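Local structure of envelope glycoprotein (Bourbon virus, 5ZKX) at residues 151-156 with 271-276; 276-281 with 413-418. The protein probably drives fusion of the viral envelope with a host membrane, as a gp64-like class III fusion protein seen in its trimeric postfusion form. All coordinates share one frame; numbering follows the deposited sequence.

Interaction 1: residues 151-156 with 271-276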
loop_
_atom_site.group_PDB
_atom_site.type_symbol
_atom_site.label_atom_id
_atom_site.label_comp_id
_atom_site.label_asym_id
_atom_site.label_seq_id
_atom_site.Cartn_x
_atom_site.Cartn_y
_atom_site.Cartn_z
ATOM N N GLU A 151 -10.068 -10.526 14.480
ATOM C CA GLU A 151 -10.932 -10.334 13.320
ATOM C C GLU A 151 -11.052 -11.671 12.597
ATOM O O GLU A 151 -10.069 -12.179 12.049
ATOM C CB GLU A 151 -10.377 -9.251 12.398
ATOM C CG GLU A 151 -11.440 -8.471 11.636
ATOM C CD GLU A 151 -12.184 -7.490 12.519
ATOM O OE1 GLU A 151 -11.611 -6.431 12.854
ATOM O OE2 GLU A 151 -13.342 -7.778 12.881
ATOM N N VAL A 152 -12.250 -12.239 12.605
ATOM C CA VAL A 152 -12.516 -13.531 11.985
ATOM C C VAL A 152 -12.941 -13.304 10.541
ATOM O O VAL A 152 -13.681 -12.360 10.236
ATOM C CB VAL A 152 -13.585 -14.301 12.787
ATOM C CG1 VAL A 152 -14.290 -15.333 11.921
ATOM C CG2 VAL A 152 -12.944 -14.970 13.990
ATOM N N ARG A 153 -12.457 -14.161 9.644
ATOM C CA ARG A 153 -12.705 -14.038 8.215
ATOM C C ARG A 153 -13.620 -15.160 7.733
ATOM O O ARG A 153 -13.963 -16.085 8.475
ATOM C CB ARG A 153 -11.388 -14.047 7.430
ATOM C CG ARG A 153 -10.705 -12.684 7.302
ATOM C CD ARG A 153 -10.315 -12.132 8.651
ATOM N NE ARG A 153 -9.071 -11.371 8.612
ATOM C CZ ARG A 153 -9.008 -10.051 8.494
ATOM N NH1 ARG A 153 -10.122 -9.337 8.398
ATOM N NH2 ARG A 153 -7.830 -9.443 8.475
ATOM N N LEU A 154 -14.012 -15.069 6.464
ATOM C CA LEU A 154 -14.940 -16.011 5.853
ATOM C C LEU A 154 -14.287 -16.686 4.655
ATOM O O LEU A 154 -13.743 -16.011 3.775
ATOM C CB LEU A 154 -16.229 -15.304 5.427
ATOM C CG LEU A 154 -17.225 -14.984 6.546
ATOM C CD1 LEU A 154 -18.140 -13.837 6.151
ATOM C CD2 LEU A 154 -18.035 -16.214 6.910
ATOM N N VAL A 155 -14.340 -18.018 4.626
ATOM C CA VAL A 155 -13.880 -18.789 3.474
ATOM C C VAL A 155 -15.027 -19.657 2.981
ATOM O O VAL A 155 -16.123 -19.627 3.547
ATOM C CB VAL A 155 -12.648 -19.644 3.812
ATOM C CG1 VAL A 155 -11.443 -18.758 4.065
ATOM C CG2 VAL A 155 -12.937 -20.536 5.008
ATOM N N ALA A 156 -14.792 -20.434 1.924
ATOM C CA ALA A 156 -15.851 -21.244 1.332
ATOM C C ALA A 156 -15.594 -22.740 1.448
ATOM O O ALA A 156 -16.428 -23.452 2.014
ATOM C CB ALA A 156 -16.051 -20.847 -0.134
ATOM N N GLY A 271 -17.098 -16.865 -5.309
ATOM C CA GLY A 271 -15.790 -16.340 -5.632
ATOM C C GLY A 271 -15.007 -16.147 -4.352
ATOM O O GLY A 271 -15.542 -15.634 -3.365
ATOM N N MET A 272 -13.749 -16.564 -4.345
ATOM C CA MET A 272 -12.941 -16.573 -3.136
ATOM C C MET A 272 -11.856 -15.512 -3.219
ATOM O O MET A 272 -11.186 -15.381 -4.248
ATOM C CB MET A 272 -12.312 -17.949 -2.917
ATOM C CG MET A 272 -11.956 -18.227 -1.477
ATOM S SD MET A 272 -13.436 -18.507 -0.503
ATOM C CE MET A 272 -13.451 -17.036 0.479
ATOM N N TRP A 273 -11.684 -14.762 -2.137
ATOM C CA TRP A 273 -10.547 -13.864 -2.036
ATOM C C TRP A 273 -9.271 -14.665 -1.820
ATOM O O TRP A 273 -9.279 -15.740 -1.213
ATOM C CB TRP A 273 -10.744 -12.874 -0.889
ATOM C CG TRP A 273 -10.996 -13.532 0.434
ATOM C CD1 TRP A 273 -12.144 -14.139 0.837
ATOM C CD2 TRP A 273 -10.081 -13.638 1.530
ATOM N NE1 TRP A 273 -12.002 -14.631 2.112
ATOM C CE2 TRP A 273 -10.743 -14.333 2.561
ATOM C CE3 TRP A 273 -8.764 -13.216 1.739
ATOM C CZ2 TRP A 273 -10.136 -14.612 3.783
ATOM C CZ3 TRP A 273 -8.163 -13.495 2.954
ATOM C CH2 TRP A 273 -8.848 -14.186 3.959
ATOM N N ASN A 274 -8.164 -14.136 -2.331
ATOM C CA ASN A 274 -6.877 -14.787 -2.140
ATOM C C ASN A 274 -6.343 -14.449 -0.755
ATOM O O ASN A 274 -6.231 -13.274 -0.391
ATOM C CB ASN A 274 -5.889 -14.361 -3.223
ATOM C CG ASN A 274 -6.125 -15.080 -4.537
ATOM O OD1 ASN A 274 -6.280 -14.450 -5.584
ATOM N ND2 ASN A 274 -6.160 -16.407 -4.487
ATOM N N ILE A 275 -6.033 -15.489 0.022
ATOM C CA ILE A 275 -5.582 -15.295 1.397
ATOM C C ILE A 275 -4.264 -14.533 1.436
ATOM O O ILE A 275 -4.028 -13.734 2.350
ATOM C CB ILE A 275 -5.484 -16.661 2.111
ATOM C CG1 ILE A 275 -4.791 -16.527 3.469
ATOM C CG2 ILE A 275 -4.755 -17.671 1.240
ATOM C CD1 ILE A 275 -5.562 -15.698 4.467
ATOM N N SER A 276 -3.403 -14.734 0.437
ATOM C CA SER A 276 -2.087 -14.102 0.457
ATOM C C SER A 276 -2.179 -12.584 0.382
ATOM O O SER A 276 -1.264 -11.885 0.834
ATOM C CB SER A 276 -1.234 -14.635 -0.693
ATOM O OG SER A 276 -1.904 -14.487 -1.933
#
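Trp273 and Met272 stand as neighbouring bumps against strand 153-155 and the residue after it, the indole beside Arg153 and the Leu154 carbonyl, the thioether lying from that carbonyl to Ala156. Trp273 CG sits between its backbone N and carbonyl carbon (chi1 56°), and the ring then reaches the strand through its NE1 edge. Trp273 NE1 donates to Leu154 O at 2.8 Å, with a nearly straight N-H...O angle of 170° and the oxygen in the ring plane. Beside this bond the benzo end meets aliphatic carbon: Arg153 CB lies 3.9 Å from Trp273 CZ2, while the arginine chain crosses the indole at about a right angle. The bent Met272 chain sets its methyl against the backbone at Leu154 O and Val155 CA, with Met272 CE 3.5 Å from Val155 CA. Met272 SD fits against Ala156, 3.5 Å from Ala156 CB. Flexible methionine suits this uneven surface, and small alanine lets the large sulfur approach closely. Edge strand 153-155 thus meets the chain at and just after the weakly bonded strand 271-272, each an outer strand of its sheet within this chain. Apolar contact surrounds one directional bond, which fixes the indole and satisfies its N-H in a largely buried setting.

Interaction 2: residues 276-281 with 413-418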
loop_
_atom_site.group_PDB
_atom_site.type_symbol
_atom_site.label_atom_id
_atom_site.label_comp_id
_atom_site.label_asym_id
_atom_site.label_seq_id
_atom_site.Cartn_x
_atom_site.Cartn_y
_atom_site.Cartn_z
ATOM N N SER A 276 -3.403 -14.734 0.437
ATOM C CA SER A 276 -2.087 -14.102 0.457
ATOM C C SER A 276 -2.179 -12.584 0.382
ATOM O O SER A 276 -1.264 -11.885 0.834
ATOM C CB SER A 276 -1.234 -14.635 -0.693
ATOM O OG SER A 276 -1.904 -14.487 -1.933
ATOM N N GLU A 277 -3.262 -12.054 -0.187
ATOM C CA GLU A 277 -3.405 -10.608 -0.302
ATOM C C GLU A 277 -3.560 -9.939 1.057
ATOM O O GLU A 277 -3.231 -8.754 1.195
ATOM C CB GLU A 277 -4.591 -10.277 -1.209
ATOM C CG GLU A 277 -4.261 -10.399 -2.691
ATOM C CD GLU A 277 -5.442 -10.106 -3.596
ATOM O OE1 GLU A 277 -5.513 -10.707 -4.688
ATOM O OE2 GLU A 277 -6.294 -9.276 -3.220
ATOM N N LYS A 278 -4.038 -10.671 2.062
ATOM C CA LYS A 278 -4.164 -10.140 3.411
ATOM C C LYS A 278 -2.942 -10.417 4.278
ATOM O O LYS A 278 -2.830 -9.832 5.362
ATOM C CB LYS A 278 -5.410 -10.716 4.086
ATOM C CG LYS A 278 -6.714 -10.364 3.385
ATOM C CD LYS A 278 -7.121 -8.924 3.658
ATOM C CE LYS A 278 -7.751 -8.773 5.036
ATOM N NZ LYS A 278 -7.850 -7.338 5.441
ATOM N N LEU A 279 -2.034 -11.290 3.834
ATOM C CA LEU A 279 -0.795 -11.564 4.554
ATOM C C LEU A 279 0.349 -10.687 4.061
ATOM O O LEU A 279 1.081 -10.100 4.864
ATOM C CB LEU A 279 -0.399 -13.036 4.405
ATOM C CG LEU A 279 -1.367 -14.157 4.771
ATOM C CD1 LEU A 279 -0.722 -15.496 4.444
ATOM C CD2 LEU A 279 -1.764 -14.099 6.234
ATOM N N HIS A 280 0.512 -10.597 2.745
ATOM C CA HIS A 280 1.649 -9.919 2.147
ATOM C C HIS A 280 1.353 -8.438 1.958
ATOM O O HIS A 280 0.252 -8.053 1.557
ATOM C CB HIS A 280 2.004 -10.559 0.806
ATOM C CG HIS A 280 2.423 -11.992 0.918
ATOM N ND1 HIS A 280 2.514 -12.827 -0.174
ATOM C CD2 HIS A 280 2.776 -12.736 1.992
ATOM C CE1 HIS A 280 2.905 -14.026 0.223
ATOM N NE2 HIS A 280 3.072 -13.996 1.533
ATOM N N ALA A 281 2.351 -7.613 2.246
ATOM C CA ALA A 281 2.182 -6.175 2.169
ATOM C C ALA A 281 2.322 -5.692 0.729
ATOM O O ALA A 281 2.852 -6.386 -0.143
ATOM C CB ALA A 281 3.202 -5.471 3.062
ATOM N N LYS A 413 -11.485 0.765 2.541
ATOM C CA LYS A 413 -11.069 0.271 3.847
ATOM C C LYS A 413 -9.623 -0.214 3.807
ATOM O O LYS A 413 -9.244 -0.990 2.924
ATOM C CB LYS A 413 -11.993 -0.859 4.294
ATOM C CG LYS A 413 -11.654 -1.441 5.651
ATOM C CD LYS A 413 -12.272 -2.813 5.809
ATOM C CE LYS A 413 -13.762 -2.769 5.540
ATOM N NZ LYS A 413 -14.382 -4.113 5.667
ATOM N N VAL A 414 -8.821 0.236 4.771
ATOM C CA VAL A 414 -7.414 -0.141 4.889
ATOM C C VAL A 414 -7.210 -0.769 6.259
ATOM O O VAL A 414 -7.412 -0.107 7.283
ATOM C CB VAL A 414 -6.477 1.065 4.699
ATOM C CG1 VAL A 414 -5.034 0.648 4.900
ATOM C CG2 VAL A 414 -6.660 1.681 3.321
ATOM N N GLU A 415 -6.784 -2.034 6.282
ATOM C CA GLU A 415 -6.663 -2.777 7.529
ATOM C C GLU A 415 -5.269 -3.316 7.821
ATOM O O GLU A 415 -4.992 -3.642 8.979
ATOM C CB GLU A 415 -7.651 -3.956 7.552
ATOM C CG GLU A 415 -9.075 -3.571 7.910
ATOM C CD GLU A 415 -9.942 -4.772 8.249
ATOM O OE1 GLU A 415 -9.563 -5.909 7.890
ATOM O OE2 GLU A 415 -11.001 -4.582 8.882
ATOM N N GLY A 416 -4.397 -3.430 6.828
ATOM C CA GLY A 416 -3.056 -3.930 7.072
ATOM C C GLY A 416 -2.936 -5.428 6.873
ATOM O O GLY A 416 -3.806 -6.089 6.299
ATOM N N VAL A 417 -1.825 -5.974 7.373
ATOM C CA VAL A 417 -1.499 -7.383 7.184
ATOM C C VAL A 417 -1.759 -8.160 8.471
ATOM O O VAL A 417 -1.910 -7.597 9.557
ATOM C CB VAL A 417 -0.039 -7.571 6.709
ATOM C CG1 VAL A 417 0.192 -6.821 5.408
ATOM C CG2 VAL A 417 0.938 -7.118 7.781
ATOM N N VAL A 418 -1.804 -9.491 8.341
ATOM C CA VAL A 418 -2.153 -10.354 9.469
ATOM C C VAL A 418 -1.053 -10.346 10.528
ATOM O O VAL A 418 -1.335 -10.294 11.732
ATOM C CB VAL A 418 -2.450 -11.783 8.976
ATOM C CG1 VAL A 418 -2.317 -12.786 10.113
ATOM C CG2 VAL A 418 -3.843 -11.860 8.365
HETATM O O HOH W 1 -5.858 -6.106 4.561
#
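Two successive bends in Lys278, chi2 -76° placing CD and chi3 -78° placing CE, curl its chain so that the ammonium ends near Glu415, whose own chain runs extended beyond CG. The two side chains cross obliquely, and Lys278 NZ lies 3.3 Å from Glu415 OE1, a salt bridge whose hydrogen bond is weak. The same NZ is linked to the Gly416 carbonyl by way of a water, which donates to Gly416 O at 2.7 Å but lies doubtfully close to NZ. Lysine suits the place because its flexible chain can curl, keeping its methylenes on Pro254 and Trp273 while the charged end meets Glu415. Gly416 has a positive phi, and with its backbone angles any CB would collide with the carbonyl oxygen of Glu415, which explains the glycine.

Further on, the chain passes the carbonyls of Lys278 and Leu279. Val418 N makes a weak bond to Lys278 O, 3.2 Å long and bent to 130°, and Val417 CA adds a CA-H...O contact to Lys278 O at 3.3 Å. Branched Val417 also sets its CB 3.3 Å from Leu279 O and brings Val417 CG1 to 4.0 Å from Ala281 CB. Leu279 and Val418 lie side by side, pointing the same way, with Leu279 CD2 3.7 Å from Val418 CB.

Within the trimer, Asp286 of the second subunit accepts from the backbone N of Glu415 and Gly416, and Ala281 packs on Ala281 of both neighbouring subunits. In the fold, the contact lays the weakly bonded helix 276-279, just before the long helix 284-329, against the returning loop that leads from strand 352-356 to helix 422-437.

Overall arrangement
The centres of interactions 1 and 2 lie about 12 Å apart, and the two come in series along the chain, sharing Ser276, where the loop after strand 271-272 leads into the short helix 276-279. They also touch directly: Trp273 packs on Lys278, and Arg153 reaches Lys278 as well as, in a long and weak ion pair, Glu415. Interaction 1 joins the three-stranded sheet containing 153-155 to the edge of the seven-stranded mixed sheet. Interaction 2 alone borders the other subunits, where the returning loop 413-418 meets the chain just before helix 284-329. Together they connect the sheets, through residues 273-281, to the trimer interface of the postfusion form.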